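Long-range contacts in metallo-beta-lactamase (PDB 3L6N), which hydrolyses the beta-lactam ring of penicillins, cephalosporins and carbapenems, with zinc as cofactor, and so confers resistance to these antibiotics: residues N14-K19 and A31-V37; Y54-M58 and F87-I93; E128-D133 and V145-Y151. All blocks are in the same frame, centred on the assembly; numbering follows the deposited sequence.

A two-sheet sandwich flanked by helices is held together at several levels, sampled here in chain order. Interaction 1 is a hairpin pairing within the seven-stranded sheet; interaction 2 joins helices 54-65 and 86-90 outside that sheet; interaction 3 pairs two strands of the five-stranded sheet. Interactions 1 and 3, centres about 13 Å apart, touch through a probable hydrogen bond, Asn14 ND2 to Glu128 OE2 (3.1 Å), joining the sheets. Interactions 1 and 2, centres about 16 Å apart, touch where Tyr18 OH packs on Leu57 CD2 (3.6 Å). Interactions 2 and 3 do not. Only interaction 1 nears the metal site, the Ala31 side chain lying about 6 Å from zinc; the others build surrounding layers.

Interaction 1. Residues N14-K19 and A31-V37; sequences NLHIYK and ANSMYLV
Strands 15-19 and 31-37 run antiparallel, their axes approaching to 4.5 Å at 150°. Asn14 O accepts Val37 N (2.9 Å), while its ND2 turns to Glu128 of the other sheet. Leu15 (t, p) stands opposite Leu36 in a non-hydrogen-bonded pair and sets CG 3.6 Å from Met34 CE. His16 and Tyr35 exchange backbone hydrogen bonds, 2.8 Å from N to O each way; His16 (m) and Tyr35 (p) form an offset stack, centroids 4.4 Å apart and planes at 13°, under helix 54-65. The hairpin lies in the N-terminal sheet of the metallo-beta-lactamase sandwich. Ile17 pairs with Met34, CG1 3.9 Å from CE, on the Leu15 face. Tyr18 pairs with Ser33 (Tyr18 N to Ser33 O 2.9 Å, Ser33 N to Tyr18 O 2.8 Å); chi1 p lays its ring over Ser33 CB, and its OH bonds to Asp46 O. Lys19 and Asn32 form the last, non-hydrogen-bonded pair (Lys19 NZ to Asn32 OD1 2.8 Å); the preceding Ala31 side chain lies about 6 Å from a zinc ion.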
loop_
_atom_site.group_PDB
_atom_site.type_symbol
_atom_site.label_atom_id
_atom_site.label_comp_id
_atom_site.label_asym_id
_atom_site.label_seq_id
_atom_site.Cartn_x
_atom_site.Cartn_y
_atom_site.Cartn_z
ATOM N N ASN A 14 -14.895 3.139 7.757
ATOM C CA ASN A 14 -14.577 2.077 6.807
ATOM C C ASN A 14 -13.134 1.981 6.326
ATOM O O ASN A 14 -12.715 0.900 5.881
ATOM C CB ASN A 14 -15.510 2.137 5.584
ATOM C CG ASN A 14 -16.894 1.581 5.878
ATOM O OD1 ASN A 14 -17.176 1.117 6.983
ATOM N ND2 ASN A 14 -17.781 1.652 4.882
ATOM N N LEU A 15 -12.391 3.087 6.396
ATOM C CA LEU A 15 -11.011 3.088 5.915
ATOM C C LEU A 15 -10.035 2.782 7.050
ATOM O O LEU A 15 -9.928 3.536 8.030
ATOM C CB LEU A 15 -10.654 4.417 5.234
ATOM C CG LEU A 15 -9.266 4.452 4.592
ATOM C CD1 LEU A 15 -9.153 3.414 3.462
ATOM C CD2 LEU A 15 -9.040 5.853 4.058
ATOM N N HIS A 16 -9.314 1.676 6.900
ATOM C CA HIS A 16 -8.415 1.205 7.955
ATOM C C HIS A 16 -6.964 1.197 7.530
ATOM O O HIS A 16 -6.637 0.784 6.415
ATOM C CB HIS A 16 -8.786 -0.224 8.374
ATOM C CG HIS A 16 -10.120 -0.350 9.053
ATOM N ND1 HIS A 16 -11.314 -0.191 8.380
ATOM C CD2 HIS A 16 -10.447 -0.657 10.332
ATOM C CE1 HIS A 16 -12.319 -0.388 9.221
ATOM N NE2 HIS A 16 -11.820 -0.676 10.410
ATOM N N ILE A 17 -6.094 1.644 8.437
ATOM C CA ILE A 17 -4.649 1.457 8.328
ATOM C C ILE A 17 -4.359 0.185 9.092
ATOM O O ILE A 17 -4.872 0.018 10.183
ATOM C CB ILE A 17 -3.883 2.603 9.017
ATOM C CG1 ILE A 17 -4.222 3.937 8.346
ATOM C CG2 ILE A 17 -2.368 2.329 9.012
ATOM C CD1 ILE A 17 -4.252 5.107 9.332
ATOM N N TYR A 18 -3.584 -0.727 8.512
ATOM C CA TYR A 18 -3.119 -1.884 9.280
ATOM C C TYR A 18 -1.613 -2.065 9.159
ATOM O O TYR A 18 -1.022 -1.816 8.110
ATOM C CB TYR A 18 -3.913 -3.167 8.971
ATOM C CG TYR A 18 -3.590 -3.896 7.682
ATOM C CD1 TYR A 18 -2.722 -4.994 7.680
ATOM C CD2 TYR A 18 -4.189 -3.535 6.477
ATOM C CE1 TYR A 18 -2.444 -5.697 6.515
ATOM C CE2 TYR A 18 -3.923 -4.239 5.294
ATOM C CZ TYR A 18 -3.046 -5.320 5.322
ATOM O OH TYR A 18 -2.753 -6.022 4.173
ATOM N N LYS A 19 -0.990 -2.475 10.258
ATOM C CA LYS A 19 0.474 -2.590 10.289
ATOM C C LYS A 19 0.826 -4.063 10.423
ATOM O O LYS A 19 0.215 -4.764 11.222
ATOM C CB LYS A 19 1.064 -1.846 11.495
ATOM C CG LYS A 19 0.832 -0.351 11.555
ATOM C CD LYS A 19 1.548 0.267 12.762
ATOM C CE LYS A 19 3.072 0.196 12.643
ATOM N NZ LYS A 19 3.705 1.200 11.720
ATOM N N ALA A 31 5.465 -2.512 8.192
ATOM C CA ALA A 31 4.946 -1.987 6.932
ATOM C C ALA A 31 3.511 -1.581 7.174
ATOM O O ALA A 31 2.758 -2.313 7.814
ATOM C CB ALA A 31 5.004 -3.049 5.830
ATOM N N ASN A 32 3.136 -0.417 6.652
ATOM C CA ASN A 32 1.759 0.062 6.748
ATOM C C ASN A 32 1.003 -0.221 5.469
ATOM O O ASN A 32 1.447 0.137 4.382
ATOM C CB ASN A 32 1.755 1.564 7.016
ATOM C CG ASN A 32 2.578 1.927 8.212
ATOM O OD1 ASN A 32 2.397 1.369 9.296
ATOM N ND2 ASN A 32 3.521 2.847 8.024
ATOM N N SER A 33 -0.120 -0.912 5.616
ATOM C CA SER A 33 -1.015 -1.202 4.498
ATOM C C SER A 33 -2.383 -0.649 4.865
ATOM O O SER A 33 -2.553 -0.047 5.932
ATOM C CB SER A 33 -1.055 -2.713 4.231
ATOM O OG SER A 33 0.214 -3.151 3.736
ATOM N N MET A 34 -3.359 -0.812 3.975
ATOM C CA MET A 34 -4.703 -0.319 4.272
ATOM C C MET A 34 -5.740 -1.341 3.858
ATOM O O MET A 34 -5.481 -2.200 3.018
ATOM C CB MET A 34 -4.966 1.011 3.545
ATOM C CG MET A 34 -3.968 2.078 3.913
ATOM S SD MET A 34 -4.454 3.733 3.400
ATOM C CE MET A 34 -5.628 4.181 4.691
ATOM N N TYR A 35 -6.918 -1.242 4.457
ATOM C CA TYR A 35 -8.075 -1.904 3.873
ATOM C C TYR A 35 -9.326 -1.056 3.951
ATOM O O TYR A 35 -9.450 -0.198 4.810
ATOM C CB TYR A 35 -8.286 -3.317 4.443
ATOM C CG TYR A 35 -8.816 -3.469 5.861
ATOM C CD1 TYR A 35 -10.163 -3.233 6.168
ATOM C CD2 TYR A 35 -7.979 -3.938 6.887
ATOM C CE1 TYR A 35 -10.667 -3.435 7.482
ATOM C CE2 TYR A 35 -8.459 -4.122 8.176
ATOM C CZ TYR A 35 -9.790 -3.883 8.472
ATOM O OH TYR A 35 -10.249 -4.095 9.749
ATOM N N LEU A 36 -10.246 -1.291 3.026
ATOM C CA LEU A 36 -11.454 -0.471 2.936
ATOM C C LEU A 36 -12.677 -1.371 2.987
ATOM O O LEU A 36 -12.827 -2.263 2.161
ATOM C CB LEU A 36 -11.434 0.341 1.634
ATOM C CG LEU A 36 -12.618 1.270 1.327
ATOM C CD1 LEU A 36 -12.784 2.354 2.366
ATOM C CD2 LEU A 36 -12.412 1.873 -0.070
ATOM N N VAL A 37 -13.534 -1.143 3.984
ATOM C CA VAL A 37 -14.773 -1.918 4.119
ATOM C C VAL A 37 -15.781 -1.332 3.141
ATOM O O VAL A 37 -15.927 -0.122 3.081
ATOM C CB VAL A 37 -15.338 -1.815 5.529
ATOM C CG1 VAL A 37 -16.631 -2.593 5.630
ATOM C CG2 VAL A 37 -14.322 -2.372 6.540
#

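Interaction 2. Residues Y54-M58 and F87-I93; sequences YQSLM and FFNNKGI
This is a helix-to-helix contact with an aromatic centre, made on the side of the seven-stranded sheet where the first turn of helix 54-65 faces the last turn of helix 86-90. The backbones stay apart (Tyr54 CA to Phe87 CA 7.8 Å) and side chains fill the gap. Tyr54 (chi1 m) turns its ring edge to the face of Phe87 (chi1 t), an edge-to-face pair with centroids 5.3 Å apart and planes at 65°; its CB lies over that face, 3.6 Å from the Phe87 centroid, a CH-pi contact. Phe88 (chi1 m) brings CE2 over one face of the Tyr54 ring, 4.1 Å from Tyr54 CD1, the rings lying obliquely, completing an aromatic cluster. One turn on, Met58 reaches between the helices: its CE lies 3.7 Å from Phe87 CE2, its SD 4.0 Å from Phe88 CE1 (a Met-aromatic contact) and 3.8 Å from Ile93 CD1. On the exposed side, Lys91 NZ donates to Gln55 OE1 (3.0 Å), while Gln55 NE2 bonds to Asp59; a water accepts from Gln55 NE2 (2.9 Å) and, weakly, Lys91 NZ (3.5 Å). Gly92, with phi 73°, closes helix 86-90 in a Schellman motif, Ile93 N to Phe88 O 3.0 Å and Gly92 N to Asn89 O 3.0 Å, before strand 94-97. Phe88, Met58 and Ile93 also rest on strand 69-73, an arrangement typical of an outer helical layer of the alpha-beta-beta-alpha metallo-beta-lactamase fold.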
loop_
_atom_site.group_PDB
_atom_site.type_symbol
_atom_site.label_atom_id
_atom_site.label_comp_id
_atom_site.label_asym_id
_atom_site.label_seq_id
_atom_site.Cartn_x
_atom_site.Cartn_y
_atom_site.Cartn_z
ATOM N N TYR A 54 -1.482 -14.243 5.729
ATOM C CA TYR A 54 -2.573 -13.880 4.807
ATOM C C TYR A 54 -3.927 -14.371 5.319
ATOM O O TYR A 54 -4.880 -13.595 5.434
ATOM C CB TYR A 54 -2.341 -14.430 3.404
ATOM C CG TYR A 54 -1.194 -13.818 2.607
ATOM C CD1 TYR A 54 -0.779 -14.430 1.429
ATOM C CD2 TYR A 54 -0.529 -12.651 3.025
ATOM C CE1 TYR A 54 0.251 -13.896 0.660
ATOM C CE2 TYR A 54 0.511 -12.105 2.259
ATOM C CZ TYR A 54 0.891 -12.745 1.082
ATOM O OH TYR A 54 1.904 -12.264 0.299
ATOM N N GLN A 55 -4.010 -15.667 5.625
ATOM C CA GLN A 55 -5.259 -16.244 6.126
ATOM C C GLN A 55 -5.675 -15.641 7.466
ATOM O O GLN A 55 -6.861 -15.386 7.691
ATOM C CB GLN A 55 -5.162 -17.774 6.225
ATOM C CG GLN A 55 -6.512 -18.442 6.517
ATOM C CD GLN A 55 -7.527 -18.229 5.404
ATOM O OE1 GLN A 55 -7.270 -18.551 4.249
ATOM N NE2 GLN A 55 -8.681 -17.676 5.750
ATOM N N SER A 56 -4.700 -15.413 8.344
ATOM C CA SER A 56 -4.959 -14.803 9.639
ATOM C C SER A 56 -5.637 -13.444 9.494
ATOM O O SER A 56 -6.598 -13.151 10.202
ATOM C CB SER A 56 -3.649 -14.650 10.418
ATOM O OG SER A 56 -3.897 -14.134 11.708
ATOM N N LEU A 57 -5.133 -12.620 8.577
ATOM C CA LEU A 57 -5.731 -11.297 8.343
ATOM C C LEU A 57 -7.157 -11.437 7.825
ATOM O O LEU A 57 -8.042 -10.741 8.294
ATOM C CB LEU A 57 -4.907 -10.472 7.355
ATOM C CG LEU A 57 -5.521 -9.095 7.046
ATOM C CD1 LEU A 57 -5.499 -8.196 8.274
ATOM C CD2 LEU A 57 -4.743 -8.477 5.915
ATOM N N MET A 58 -7.366 -12.345 6.873
ATOM C CA MET A 58 -8.704 -12.584 6.337
ATOM C C MET A 58 -9.674 -13.025 7.435
ATOM O O MET A 58 -10.798 -12.528 7.506
ATOM C CB MET A 58 -8.675 -13.592 5.185
ATOM C CG MET A 58 -7.938 -13.086 3.952
ATOM S SD MET A 58 -8.683 -13.739 2.442
ATOM C CE MET A 58 -8.562 -15.495 2.780
ATOM N N PHE A 87 -2.045 -16.649 -3.513
ATOM C CA PHE A 87 -2.908 -16.959 -2.376
ATOM C C PHE A 87 -4.333 -16.484 -2.630
ATOM O O PHE A 87 -5.302 -17.206 -2.350
ATOM C CB PHE A 87 -2.379 -16.315 -1.099
ATOM C CG PHE A 87 -3.279 -16.516 0.092
ATOM C CD1 PHE A 87 -3.116 -17.619 0.922
ATOM C CD2 PHE A 87 -4.279 -15.590 0.387
ATOM C CE1 PHE A 87 -3.942 -17.801 2.031
ATOM C CE2 PHE A 87 -5.118 -15.761 1.482
ATOM C CZ PHE A 87 -4.947 -16.863 2.313
ATOM N N PHE A 88 -4.452 -15.258 -3.138
ATOM C CA PHE A 88 -5.751 -14.661 -3.406
ATOM C C PHE A 88 -6.339 -15.142 -4.725
ATOM O O PHE A 88 -7.531 -15.462 -4.792
ATOM C CB PHE A 88 -5.668 -13.137 -3.313
ATOM C CG PHE A 88 -5.197 -12.663 -1.975
ATOM C CD1 PHE A 88 -6.089 -12.563 -0.905
ATOM C CD2 PHE A 88 -3.860 -12.352 -1.766
ATOM C CE1 PHE A 88 -5.657 -12.148 0.343
ATOM C CE2 PHE A 88 -3.419 -11.929 -0.507
ATOM C CZ PHE A 88 -4.324 -11.820 0.538
ATOM N N ASN A 89 -5.502 -15.241 -5.758
ATOM C CA ASN A 89 -5.960 -15.766 -7.044
ATOM C C ASN A 89 -6.581 -17.153 -6.899
ATOM O O ASN A 89 -7.640 -17.419 -7.469
ATOM C CB ASN A 89 -4.815 -15.807 -8.061
ATOM C CG ASN A 89 -4.322 -14.423 -8.446
ATOM O OD1 ASN A 89 -5.019 -13.424 -8.265
ATOM N ND2 ASN A 89 -3.107 -14.358 -8.978
ATOM N N ASN A 90 -5.930 -18.012 -6.114
ATOM C CA ASN A 90 -6.392 -19.397 -5.928
ATOM C C ASN A 90 -7.754 -19.469 -5.258
ATOM O O ASN A 90 -8.539 -20.385 -5.527
ATOM C CB ASN A 90 -5.369 -20.226 -5.150
ATOM C CG ASN A 90 -4.116 -20.533 -5.968
ATOM O OD1 ASN A 90 -4.080 -20.325 -7.182
ATOM N ND2 ASN A 90 -3.091 -21.042 -5.299
ATOM N N LYS A 91 -8.049 -18.474 -4.427
ATOM C CA LYS A 91 -9.341 -18.384 -3.749
ATOM C C LYS A 91 -10.398 -17.611 -4.548
ATOM O O LYS A 91 -11.502 -17.367 -4.053
ATOM C CB LYS A 91 -9.154 -17.757 -2.359
ATOM C CG LYS A 91 -8.347 -18.599 -1.397
ATOM C CD LYS A 91 -8.012 -17.815 -0.146
ATOM C CE LYS A 91 -7.546 -18.731 0.962
ATOM N NZ LYS A 91 -8.692 -19.347 1.694
ATOM N N GLY A 92 -10.071 -17.216 -5.779
ATOM C CA GLY A 92 -11.008 -16.484 -6.632
ATOM C C GLY A 92 -11.237 -15.034 -6.228
ATOM O O GLY A 92 -12.195 -14.394 -6.672
ATOM N N ILE A 93 -10.347 -14.516 -5.387
ATOM C CA ILE A 93 -10.386 -13.108 -4.997
ATOM C C ILE A 93 -9.656 -12.317 -6.071
ATOM O O ILE A 93 -8.494 -12.591 -6.372
ATOM C CB ILE A 93 -9.734 -12.893 -3.614
ATOM C CG1 ILE A 93 -10.531 -13.633 -2.527
ATOM C CG2 ILE A 93 -9.609 -11.387 -3.283
ATOM C CD1 ILE A 93 -9.791 -13.787 -1.217
HETATM O O HOH W 1 -10.934 -17.878 3.924
#

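Interaction 3. Residues E128-D133 and V145-Y151; sequences EEFVVD and VVWFPKY
Glu129, Val145 and Asp133 lose the most surface here, and they mark the two ends of one strand pairing. Strands 128-133 and 145-148 run antiparallel, with axes 4.6 Å apart at closest approach and N-to-C directions at 153°. At one end, Asp133 and Val145 form a hydrogen-bonded pair: Asp133 N to Val145 O is 2.8 Å and Val145 N to Asp133 O 2.9 Å. Val145 (chi1 m) sets CG2 3.7 Å from Asp133 CB, and the carboxylate of Asp133 goes on to the hydroxyl of Tyr190, just past helix 179-189. Val131 and Trp147 repeat the pattern on the same face, Val131 N to Trp147 O 2.9 Å and Trp147 N to Val131 O 2.8 Å. The hairpin lies in the five-stranded sheet of the metallo-beta-lactamase sandwich, and its other face looks inward: Val132 and Val146 stand opposite each other (CG2 to CG2 4.3 Å), Phe130 CB lies 3.7 Å from Phe148 CD2, and both phenylalanines meet Phe45 of the facing sheet edge-to-face. Beyond the Val131-Trp147 pair the ladder gives way. Pro149 has no amide hydrogen to offer; its CD lies 3.6 Å from Glu129 O, and a water takes over, giving a hydrogen to Glu129 O (2.7 Å) and accepting Lys150 N (2.9 Å). The extended Glu129 side chain (t, t) brings OE1 to 4.0 Å from Pro149 CG. A tight turn, Tyr151 N to Phe148 O 3.0 Å, then returns the chain so that Tyr151 OH donates to Glu128 OE1 (2.7 Å), while Glu128 OE2 takes Asn14 ND2.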
loop_
_atom_site.group_PDB
_atom_site.type_symbol
_atom_site.label_atom_id
_atom_site.label_comp_id
_atom_site.label_asym_id
_atom_site.label_seq_id
_atom_site.Cartn_x
_atom_site.Cartn_y
_atom_site.Cartn_z
ATOM N N GLU A 128 -18.123 2.550 -2.138
ATOM C CA GLU A 128 -16.878 3.246 -1.835
ATOM C C GLU A 128 -16.151 3.598 -3.127
ATOM O O GLU A 128 -16.396 2.982 -4.164
ATOM C CB GLU A 128 -15.967 2.354 -0.975
ATOM C CG GLU A 128 -16.570 1.961 0.383
ATOM C CD GLU A 128 -16.788 3.139 1.336
ATOM O OE1 GLU A 128 -16.037 4.143 1.291
ATOM O OE2 GLU A 128 -17.729 3.048 2.156
ATOM N N GLU A 129 -15.241 4.562 -3.044
ATOM C CA GLU A 129 -14.525 5.066 -4.220
ATOM C C GLU A 129 -13.068 5.347 -3.904
ATOM O O GLU A 129 -12.738 5.816 -2.819
ATOM C CB GLU A 129 -15.201 6.352 -4.701
ATOM C CG GLU A 129 -14.690 6.940 -5.993
ATOM C CD GLU A 129 -15.287 8.323 -6.253
ATOM O OE1 GLU A 129 -14.679 9.096 -7.013
ATOM O OE2 GLU A 129 -16.357 8.634 -5.687
ATOM N N PHE A 130 -12.191 5.059 -4.863
ATOM C CA PHE A 130 -10.779 5.441 -4.734
ATOM C C PHE A 130 -10.138 5.566 -6.110
ATOM O O PHE A 130 -10.724 5.156 -7.109
ATOM C CB PHE A 130 -10.016 4.429 -3.853
ATOM C CG PHE A 130 -10.214 2.998 -4.267
ATOM C CD1 PHE A 130 -9.304 2.375 -5.118
ATOM C CD2 PHE A 130 -11.321 2.269 -3.813
ATOM C CE1 PHE A 130 -9.488 1.047 -5.509
ATOM C CE2 PHE A 130 -11.512 0.947 -4.194
ATOM C CZ PHE A 130 -10.598 0.331 -5.052
ATOM N N VAL A 131 -8.948 6.157 -6.151
ATOM C CA VAL A 131 -8.207 6.333 -7.400
ATOM C C VAL A 131 -6.777 5.858 -7.169
ATOM O O VAL A 131 -6.138 6.282 -6.221
ATOM C CB VAL A 131 -8.189 7.813 -7.851
ATOM C CG1 VAL A 131 -7.360 7.985 -9.146
ATOM C CG2 VAL A 131 -9.612 8.345 -8.057
ATOM N N VAL A 132 -6.284 4.991 -8.045
ATOM C CA VAL A 132 -4.878 4.593 -8.008
ATOM C C VAL A 132 -4.137 5.483 -9.000
ATOM O O VAL A 132 -4.495 5.516 -10.179
ATOM C CB VAL A 132 -4.688 3.109 -8.372
ATOM C CG1 VAL A 132 -3.206 2.732 -8.284
ATOM C CG2 VAL A 132 -5.541 2.217 -7.477
ATOM N N ASP A 133 -3.136 6.214 -8.516
ATOM C CA ASP A 133 -2.418 7.196 -9.337
ATOM C C ASP A 133 -0.947 6.833 -9.512
ATOM O O ASP A 133 -0.275 6.439 -8.553
ATOM C CB ASP A 133 -2.491 8.580 -8.693
ATOM C CG ASP A 133 -3.694 9.393 -9.153
ATOM O OD1 ASP A 133 -4.322 10.050 -8.285
ATOM O OD2 ASP A 133 -3.996 9.405 -10.366
ATOM N N VAL A 145 0.222 5.432 -5.848
ATOM C CA VAL A 145 -0.429 5.891 -4.622
ATOM C C VAL A 145 -1.934 5.649 -4.754
ATOM O O VAL A 145 -2.441 5.464 -5.862
ATOM C CB VAL A 145 -0.150 7.398 -4.353
ATOM C CG1 VAL A 145 1.358 7.667 -4.193
ATOM C CG2 VAL A 145 -0.766 8.300 -5.465
ATOM N N VAL A 146 -2.648 5.652 -3.628
ATOM C CA VAL A 146 -4.092 5.464 -3.649
ATOM C C VAL A 146 -4.773 6.611 -2.925
ATOM O O VAL A 146 -4.506 6.874 -1.746
ATOM C CB VAL A 146 -4.537 4.107 -3.030
ATOM C CG1 VAL A 146 -6.023 3.878 -3.297
ATOM C CG2 VAL A 146 -3.719 2.948 -3.623
ATOM N N TRP A 147 -5.640 7.313 -3.655
ATOM C CA TRP A 147 -6.371 8.455 -3.101
ATOM C C TRP A 147 -7.791 8.048 -2.744
ATOM O O TRP A 147 -8.479 7.415 -3.546
ATOM C CB TRP A 147 -6.389 9.588 -4.139
ATOM C CG TRP A 147 -7.260 10.781 -3.786
ATOM C CD1 TRP A 147 -8.306 11.272 -4.514
ATOM C CD2 TRP A 147 -7.135 11.630 -2.637
ATOM N NE1 TRP A 147 -8.847 12.372 -3.884
ATOM C CE2 TRP A 147 -8.146 12.615 -2.734
ATOM C CE3 TRP A 147 -6.264 11.660 -1.541
ATOM C CZ2 TRP A 147 -8.316 13.613 -1.767
ATOM C CZ3 TRP A 147 -6.432 12.656 -0.577
ATOM C CH2 TRP A 147 -7.450 13.617 -0.702
ATOM N N PHE A 148 -8.215 8.414 -1.536
ATOM C CA PHE A 148 -9.549 8.103 -1.029
ATOM C C PHE A 148 -10.329 9.407 -0.829
ATOM O O PHE A 148 -10.268 10.005 0.247
ATOM C CB PHE A 148 -9.434 7.336 0.293
ATOM C CG PHE A 148 -8.743 6.001 0.159
ATOM C CD1 PHE A 148 -7.377 5.881 0.406
ATOM C CD2 PHE A 148 -9.461 4.873 -0.222
ATOM C CE1 PHE A 148 -6.734 4.644 0.279
ATOM C CE2 PHE A 148 -8.829 3.623 -0.362
ATOM C CZ PHE A 148 -7.463 3.519 -0.097
ATOM N N PRO A 149 -11.053 9.853 -1.876
ATOM C CA PRO A 149 -11.607 11.217 -1.875
ATOM C C PRO A 149 -12.593 11.513 -0.753
ATOM O O PRO A 149 -12.611 12.641 -0.245
ATOM C CB PRO A 149 -12.277 11.336 -3.247
ATOM C CG PRO A 149 -12.461 9.961 -3.747
ATOM C CD PRO A 149 -11.314 9.160 -3.147
ATOM N N LYS A 150 -13.384 10.515 -0.364
ATOM C CA LYS A 150 -14.358 10.692 0.721
ATOM C C LYS A 150 -13.734 10.710 2.121
ATOM O O LYS A 150 -14.395 11.083 3.099
ATOM C CB LYS A 150 -15.468 9.642 0.616
ATOM C CG LYS A 150 -16.131 9.547 -0.766
ATOM C CD LYS A 150 -16.866 10.834 -1.156
ATOM C CE LYS A 150 -17.956 10.546 -2.176
ATOM N NZ LYS A 150 -18.831 11.733 -2.417
ATOM N N TYR A 151 -12.461 10.329 2.215
ATOM C CA TYR A 151 -11.741 10.254 3.486
ATOM C C TYR A 151 -10.628 11.284 3.618
ATOM O O TYR A 151 -10.100 11.491 4.712
ATOM C CB TYR A 151 -11.165 8.840 3.671
ATOM C CG TYR A 151 -12.237 7.783 3.684
ATOM C CD1 TYR A 151 -12.678 7.184 2.499
ATOM C CD2 TYR A 151 -12.825 7.391 4.882
ATOM C CE1 TYR A 151 -13.680 6.218 2.509
ATOM C CE2 TYR A 151 -13.817 6.428 4.904
ATOM C CZ TYR A 151 -14.241 5.849 3.720
ATOM O OH TYR A 151 -15.235 4.903 3.752
HETATM O O HOH W 2 -13.232 7.656 -0.849
#